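Local coordinates for protein NAD-dependent dehydrogenase (Rhizobium meliloti, PDB 4Z0P) that reduces glyoxylate and hydroxypyruvate at the expense of NADPH, as a member of the D-isomer specific 2-hydroxyacid dehydrogenase family, at residues A[141-146]-A[196-201]; A[24-29]-A[296-301]. One frame throughout, in Å; residues are numbered along the deposited sequence.

Interaction 1 (A[141-146]-A[196-201]); sequences VTVGIM and FLVGLL. With NDP (NADPH dihydro-nicotinamide-adenine-dinucleotide phosphate), chain H.
Val141 meets Phe196 where the two strands begin to pair: its CG1 methyl stands 3.6 Å from the centroid of the Phe196 ring and only 4° off the ring normal, a CH-pi contact over the face. CG1 lies anti to the backbone N (chi1 170°), and the two side chains cross at about a right angle. Further along the same face of the sheet, Val143 CG1 touches Val198 CG2 at 3.7 Å, and Ile145 lies side by side with Val198. On the opposite face each glycine is paired across the strands with a large residue, Gly144 with Leu197 and Gly199 with Met146. Leu197 CD1 reaches both the Gly144 carbonyl oxygen and Met146 SD, the latter at 3.7 Å, the sulfur set by an extended chi2 (172°).

Five backbone hydrogen bonds fix this parallel register. They zigzag from Phe196 N to Thr142 O, Gly144 N to Phe196 O, Val198 N to Gly144 O, Met146 N to Val198 O and Leu200 N to Met146 O. Strands 142-146 and 196-199 are neighbours at the middle of the seven-stranded parallel sheet of the Rossmann-type dinucleotide-binding domain, the place where the chain crosses from one half of the fold to the other. Beyond their C-terminal ends the cofactor is bound: Leu200 O comes within 3.6 Å of NADPH C5D, and Leu201 CD2 is equally close to O4B of the adenosine ribose, with Leu201 CG at 3.6 Å from Met146 O.

A second shell covers both faces. Helix 97-115 brings Cys111 to Val143, His114 to Phe196 and Met103 to Leu200, whereas Phe190 of helix 187-193 touches Met146 and Leu197. Strand 165-169 continues the sheet beside 142-146 through backbone bonds from Lys165 and Ile167.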
loop_
_atom_site.group_PDB
_atom_site.type_symbol
_atom_site.label_atom_id
_atom_site.label_comp_id
_atom_site.label_asym_id
_atom_site.label_seq_id
_atom_site.Cartn_x
_atom_site.Cartn_y
_atom_site.Cartn_z
ATOM N N VAL A 141 -11.507 -3.030 -9.056
ATOM C CA VAL A 141 -11.702 -3.942 -7.910
ATOM C C VAL A 141 -12.638 -3.294 -6.904
ATOM O O VAL A 141 -12.467 -2.128 -6.528
ATOM C CB VAL A 141 -10.359 -4.259 -7.241
ATOM C CG1 VAL A 141 -10.521 -5.013 -5.895
ATOM C CG2 VAL A 141 -9.499 -5.057 -8.212
ATOM N N THR A 142 -13.616 -4.073 -6.454
ATOM C CA THR A 142 -14.479 -3.651 -5.353
ATOM C C THR A 142 -13.981 -4.288 -4.063
ATOM O O THR A 142 -13.926 -5.529 -3.941
ATOM C CB THR A 142 -15.950 -4.020 -5.605
ATOM O OG1 THR A 142 -16.424 -3.282 -6.747
ATOM C CG2 THR A 142 -16.789 -3.635 -4.406
ATOM N N VAL A 143 -13.590 -3.439 -3.127
ATOM C CA VAL A 143 -13.231 -3.874 -1.765
ATOM C C VAL A 143 -14.476 -3.743 -0.915
ATOM O O VAL A 143 -15.102 -2.671 -0.865
ATOM C CB VAL A 143 -12.099 -3.037 -1.154
ATOM C CG1 VAL A 143 -11.742 -3.552 0.241
ATOM C CG2 VAL A 143 -10.868 -3.036 -2.064
ATOM N N GLY A 144 -14.838 -4.827 -0.255
ATOM C CA GLY A 144 -16.007 -4.839 0.610
ATOM C C GLY A 144 -15.538 -5.037 2.033
ATOM O O GLY A 144 -14.883 -6.031 2.313
ATOM N N ILE A 145 -15.878 -4.108 2.925
ATOM C CA ILE A 145 -15.423 -4.166 4.308
ATOM C C ILE A 145 -16.572 -4.543 5.215
ATOM O O ILE A 145 -17.606 -3.865 5.215
ATOM C CB ILE A 145 -14.829 -2.819 4.762
ATOM C CG1 ILE A 145 -13.625 -2.456 3.878
ATOM C CG2 ILE A 145 -14.404 -2.908 6.227
ATOM C CD1 ILE A 145 -13.214 -1.016 3.995
ATOM N N MET A 146 -16.406 -5.658 5.943
ATOM C CA MET A 146 -17.346 -6.068 6.985
ATOM C C MET A 146 -16.858 -5.501 8.323
ATOM O O MET A 146 -15.792 -5.880 8.820
ATOM C CB MET A 146 -17.508 -7.574 7.030
ATOM C CG MET A 146 -18.287 -8.107 5.841
ATOM S SD MET A 146 -18.376 -9.885 5.651
ATOM C CE MET A 146 -19.329 -10.345 7.064
ATOM N N PHE A 196 -12.477 -8.134 -3.101
ATOM C CA PHE A 196 -11.573 -8.261 -1.951
ATOM C C PHE A 196 -12.405 -8.025 -0.700
ATOM O O PHE A 196 -12.857 -6.907 -0.464
ATOM C CB PHE A 196 -10.459 -7.197 -1.945
ATOM C CG PHE A 196 -9.409 -7.304 -3.040
ATOM C CD1 PHE A 196 -9.437 -8.264 -4.049
ATOM C CD2 PHE A 196 -8.378 -6.361 -3.059
ATOM C CE1 PHE A 196 -8.438 -8.295 -5.027
ATOM C CE2 PHE A 196 -7.395 -6.382 -4.046
ATOM C CZ PHE A 196 -7.430 -7.345 -5.027
ATOM N N LEU A 197 -12.571 -9.070 0.115
ATOM C CA LEU A 197 -13.310 -8.974 1.366
ATOM C C LEU A 197 -12.361 -8.653 2.497
ATOM O O LEU A 197 -11.406 -9.398 2.714
ATOM C CB LEU A 197 -14.017 -10.297 1.662
ATOM C CG LEU A 197 -14.835 -10.329 2.966
ATOM C CD1 LEU A 197 -15.967 -9.331 2.921
ATOM C CD2 LEU A 197 -15.388 -11.716 3.213
ATOM N N VAL A 198 -12.648 -7.586 3.240
ATOM C CA VAL A 198 -11.846 -7.166 4.390
ATOM C C VAL A 198 -12.684 -7.292 5.650
ATOM O O VAL A 198 -13.748 -6.673 5.760
ATOM C CB VAL A 198 -11.382 -5.708 4.267
ATOM C CG1 VAL A 198 -10.654 -5.232 5.528
ATOM C CG2 VAL A 198 -10.435 -5.567 3.072
ATOM N N GLY A 199 -12.193 -8.076 6.602
ATOM C CA GLY A 199 -12.828 -8.222 7.903
ATOM C C GLY A 199 -12.226 -7.287 8.961
ATOM O O GLY A 199 -11.051 -7.397 9.304
ATOM N N LEU A 200 -13.060 -6.396 9.480
ATOM C CA LEU A 200 -12.738 -5.508 10.600
ATOM C C LEU A 200 -13.874 -5.517 11.630
ATOM O O LEU A 200 -14.296 -4.482 12.120
ATOM C CB LEU A 200 -12.467 -4.108 10.102
ATOM C CG LEU A 200 -11.101 -3.976 9.404
ATOM C CD1 LEU A 200 -11.007 -2.640 8.676
ATOM C CD2 LEU A 200 -9.957 -4.140 10.377
ATOM N N LEU A 201 -14.335 -6.718 11.937
ATOM C CA LEU A 201 -15.375 -6.955 12.947
ATOM C C LEU A 201 -14.728 -7.337 14.278
ATOM O O LEU A 201 -13.681 -7.980 14.305
ATOM C CB LEU A 201 -16.268 -8.122 12.534
ATOM C CG LEU A 201 -17.233 -7.934 11.355
ATOM C CD1 LEU A 201 -17.774 -9.274 10.896
ATOM C CD2 LEU A 201 -18.350 -6.974 11.732
HETATM P PA NDP H . -15.991 -0.597 16.361
HETATM O O1A NDP H . -16.800 -1.003 17.583
HETATM O O2A NDP H . -15.777 0.862 16.131
HETATM O O5B NDP H . -16.746 -1.206 15.109
HETATM C C5B NDP H . -17.291 -2.508 15.070
HETATM C C4B NDP H . -18.132 -2.625 13.829
HETATM O O4B NDP H . -18.532 -3.989 13.722
HETATM C C3B NDP H . -19.415 -1.796 13.860
HETATM O O3B NDP H . -19.649 -1.312 12.542
HETATM C C2B NDP H . -20.468 -2.809 14.254
HETATM O O2B NDP H . -21.774 -2.525 13.794
HETATM C C1B NDP H . -19.936 -4.023 13.537
HETATM N N9A NDP H . -20.532 -5.244 14.104
HETATM C C8A NDP H . -20.374 -5.801 15.321
HETATM N N7A NDP H . -21.066 -6.905 15.491
HETATM C C5A NDP H . -21.714 -7.073 14.301
HETATM C C6A NDP H . -22.626 -8.040 13.832
HETATM N N6A NDP H . -23.021 -9.095 14.581
HETATM N N1A NDP H . -23.106 -7.915 12.563
HETATM C C2A NDP H . -22.711 -6.868 11.822
HETATM N N3A NDP H . -21.866 -5.890 12.163
HETATM C C4A NDP H . -21.390 -6.060 13.424
HETATM O O3 NDP H . -14.618 -1.438 16.496
HETATM P PN NDP H . -13.233 -0.958 15.801
HETATM O O1N NDP H . -13.470 -0.590 14.375
HETATM O O2N NDP H . -12.516 -0.001 16.685
HETATM O O5D NDP H . -12.436 -2.329 15.943
HETATM C C5D NDP H . -12.903 -3.474 15.258
HETATM C C4D NDP H . -12.144 -4.715 15.706
HETATM O O4D NDP H . -10.840 -4.741 15.120
HETATM C C3D NDP H . -11.845 -4.835 17.194
HETATM O O3D NDP H . -13.003 -5.309 17.911
HETATM C C2D NDP H . -10.683 -5.804 17.285
HETATM O O2D NDP H . -11.161 -7.155 17.424
HETATM C C1D NDP H . -10.044 -5.634 15.882
HETATM N N1N NDP H . -8.674 -5.119 15.942
HETATM C C2N NDP H . -7.605 -5.881 15.486
HETATM C C3N NDP H . -6.325 -5.414 15.514
HETATM C C7N NDP H . -5.172 -6.144 14.892
HETATM O O7N NDP H . -4.020 -5.785 15.205
HETATM N N7N NDP H . -5.392 -7.141 14.063
HETATM C C4N NDP H . -6.055 -4.080 16.105
HETATM C C5N NDP H . -7.251 -3.345 16.585
HETATM C C6N NDP H . -8.470 -3.839 16.477
HETATM P P2B NDP H . -22.661 -1.363 14.470
HETATM O O1X NDP H . -22.012 -0.089 13.994
HETATM O O2X NDP H . -24.022 -1.612 13.846
HETATM O O3X NDP H . -22.603 -1.569 15.938
#

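Interaction 2 (A[24-29]-A[296-301]); sequences AGAFPG and HVEHQI
Phe27 and Glu298 form the polar link of this contact, a single hydrogen bond from the Phe27 backbone N to Glu298 OE2. At 2.8 Å and with an N-H...O angle of 167° it is short and nearly straight, although the amide approaches at 39° to the carboxylate plane, from above it. The glutamate chain runs extended beyond CG, which carries its carboxylate from the helix to the loop. OE2 also sits 4.0 Å above one face of the Phe27 ring, displaced to its margin, with the ring and carboxylate planes 80° apart. Pro28 CD and the Ala26 methyl also lie near OE2, so the bonded oxygen has carbon neighbours from the residues on either side of Phe27.

The apolar contacts gather round the Phe27 ring. Glu298 CG packs 3.5 Å from Phe27 CD1. At the ring edge, Val297 CG1 approaches Phe27 CE1 to 3.7 Å, while Ile301 CD1, one helical turn on, makes a looser contact with the same ring carbon. The phenyl group is thus lodged against three residues of the helix, and its ring also meets that of Phe294 from the turn before.

Val8 of strand 8-12 touches both Phe27 and Ile301; Val297 and Ile301 reach Phe71 of strand 69-72. The arrangement is that of an alpha/beta domain in which the loop between helix 16-23 and strand 32-34 packs beside helix 290-305. This late helix packs against the five-stranded parallel sheet built from the beginning of the chain, consistent with the substrate-binding domain of D-2-hydroxyacid dehydrogenases, which combines N- and C-terminal portions of the chain.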
loop_
_atom_site.group_PDB
_atom_site.type_symbol
_atom_site.label_atom_id
_atom_site.label_comp_id
_atom_site.label_asym_id
_atom_site.label_seq_id
_atom_site.Cartn_x
_atom_site.Cartn_y
_atom_site.Cartn_z
ATOM N N ALA A 24 8.106 6.264 31.621
ATOM C CA ALA A 24 8.772 7.521 31.992
ATOM C C ALA A 24 7.862 8.730 31.813
ATOM O O ALA A 24 7.459 9.054 30.696
ATOM C CB ALA A 24 10.035 7.707 31.160
ATOM N N GLY A 25 7.535 9.397 32.914
ATOM C CA GLY A 25 6.633 10.543 32.873
ATOM C C GLY A 25 5.157 10.212 32.647
ATOM O O GLY A 25 4.348 11.123 32.518
ATOM N N ALA A 26 4.784 8.932 32.620
ATOM C CA ALA A 26 3.380 8.565 32.473
ATOM C C ALA A 26 2.678 8.792 33.807
ATOM O O ALA A 26 3.304 8.677 34.853
ATOM C CB ALA A 26 3.240 7.115 32.053
ATOM N N PHE A 27 1.390 9.127 33.744
ATOM C CA PHE A 27 0.526 9.265 34.926
ATOM C C PHE A 27 1.157 10.126 36.025
ATOM O O PHE A 27 1.413 9.646 37.123
ATOM C CB PHE A 27 0.171 7.874 35.440
ATOM C CG PHE A 27 -0.454 7.003 34.391
ATOM C CD1 PHE A 27 -1.751 7.240 33.968
ATOM C CD2 PHE A 27 0.253 5.951 33.830
ATOM C CE1 PHE A 27 -2.328 6.453 32.981
ATOM C CE2 PHE A 27 -0.331 5.154 32.850
ATOM C CZ PHE A 27 -1.618 5.413 32.428
ATOM N N PRO A 28 1.442 11.398 35.715
ATOM C CA PRO A 28 2.165 12.220 36.684
ATOM C C PRO A 28 1.388 12.328 37.993
ATOM O O PRO A 28 0.164 12.454 37.977
ATOM C CB PRO A 28 2.318 13.575 35.974
ATOM C CG PRO A 28 1.413 13.531 34.798
ATOM C CD PRO A 28 1.242 12.097 34.432
ATOM N N GLY A 29 2.092 12.204 39.107
ATOM C CA GLY A 29 1.475 12.293 40.428
ATOM C C GLY A 29 0.892 10.988 40.958
ATOM O O GLY A 29 0.396 10.967 42.085
ATOM N N HIS A 296 -4.274 8.495 26.442
ATOM C CA HIS A 296 -5.708 8.170 26.398
ATOM C C HIS A 296 -6.256 7.800 27.777
ATOM O O HIS A 296 -7.276 8.337 28.197
ATOM C CB HIS A 296 -5.954 7.074 25.345
ATOM C CG HIS A 296 -7.087 6.141 25.639
ATOM N ND1 HIS A 296 -8.386 6.396 25.248
ATOM C CD2 HIS A 296 -7.098 4.907 26.203
ATOM C CE1 HIS A 296 -9.151 5.369 25.580
ATOM N NE2 HIS A 296 -8.395 4.459 26.170
ATOM N N VAL A 297 -5.541 6.929 28.491
ATOM C CA VAL A 297 -5.970 6.528 29.829
ATOM C C VAL A 297 -5.960 7.732 30.779
ATOM O O VAL A 297 -6.924 7.927 31.539
ATOM C CB VAL A 297 -5.128 5.367 30.397
ATOM C CG1 VAL A 297 -5.521 5.049 31.841
ATOM C CG2 VAL A 297 -5.316 4.108 29.558
ATOM N N GLU A 298 -4.883 8.527 30.741
ATOM C CA GLU A 298 -4.801 9.750 31.549
ATOM C C GLU A 298 -6.005 10.669 31.324
ATOM O O GLU A 298 -6.596 11.200 32.282
ATOM C CB GLU A 298 -3.532 10.523 31.244
ATOM C CG GLU A 298 -2.290 9.928 31.851
ATOM C CD GLU A 298 -1.010 10.462 31.235
ATOM O OE1 GLU A 298 -1.045 11.500 30.546
ATOM O OE2 GLU A 298 0.043 9.830 31.444
ATOM N N HIS A 299 -6.359 10.844 30.054
ATOM C CA HIS A 299 -7.469 11.734 29.662
ATOM C C HIS A 299 -8.790 11.214 30.218
ATOM O O HIS A 299 -9.566 11.983 30.792
ATOM C CB HIS A 299 -7.513 11.892 28.132
ATOM C CG HIS A 299 -8.627 12.769 27.634
ATOM N ND1 HIS A 299 -8.719 14.109 27.945
ATOM C CD2 HIS A 299 -9.689 12.495 26.837
ATOM C CE1 HIS A 299 -9.795 14.622 27.373
ATOM N NE2 HIS A 299 -10.404 13.663 26.697
ATOM N N GLN A 300 -9.018 9.906 30.101
ATOM C CA GLN A 300 -10.249 9.291 30.618
ATOM C C GLN A 300 -10.326 9.325 32.138
ATOM O O GLN A 300 -11.402 9.584 32.689
ATOM C CB GLN A 300 -10.421 7.859 30.098
ATOM C CG GLN A 300 -10.648 7.796 28.592
ATOM C CD GLN A 300 -11.803 8.688 28.104
ATOM O OE1 GLN A 300 -12.886 8.687 28.683
ATOM N NE2 GLN A 300 -11.569 9.457 27.039
ATOM N N ILE A 301 -9.203 9.069 32.809
ATOM C CA ILE A 301 -9.143 9.220 34.271
ATOM C C ILE A 301 -9.543 10.659 34.656
ATOM O O ILE A 301 -10.338 10.853 35.577
ATOM C CB ILE A 301 -7.753 8.872 34.848
ATOM C CG1 ILE A 301 -7.524 7.361 34.793
ATOM C CG2 ILE A 301 -7.634 9.340 36.301
ATOM C CD1 ILE A 301 -6.103 6.899 35.069
#

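Overall arrangement
The two contacts lie on opposite sides of the chain's centre, their own centres 36 Å apart and their nearest atoms about 17 Å apart, and they share no helix or strand. Interaction 1 is buried core, joining neighbouring strands of the seven-stranded sheet by repeated backbone hydrogen bonds and apolar side chains on both faces. Interaction 2 is partly buried and smaller, 204 Å² against 562 Å²; a loop meets a helix through one side-chain carboxylate and one aromatic ring. Sequence separation follows the same division: 196-201 returns to 141-146 within one domain, whereas 24-29 and 296-301 bring together distant parts of the chain. Only interaction 1 touches the cofactor.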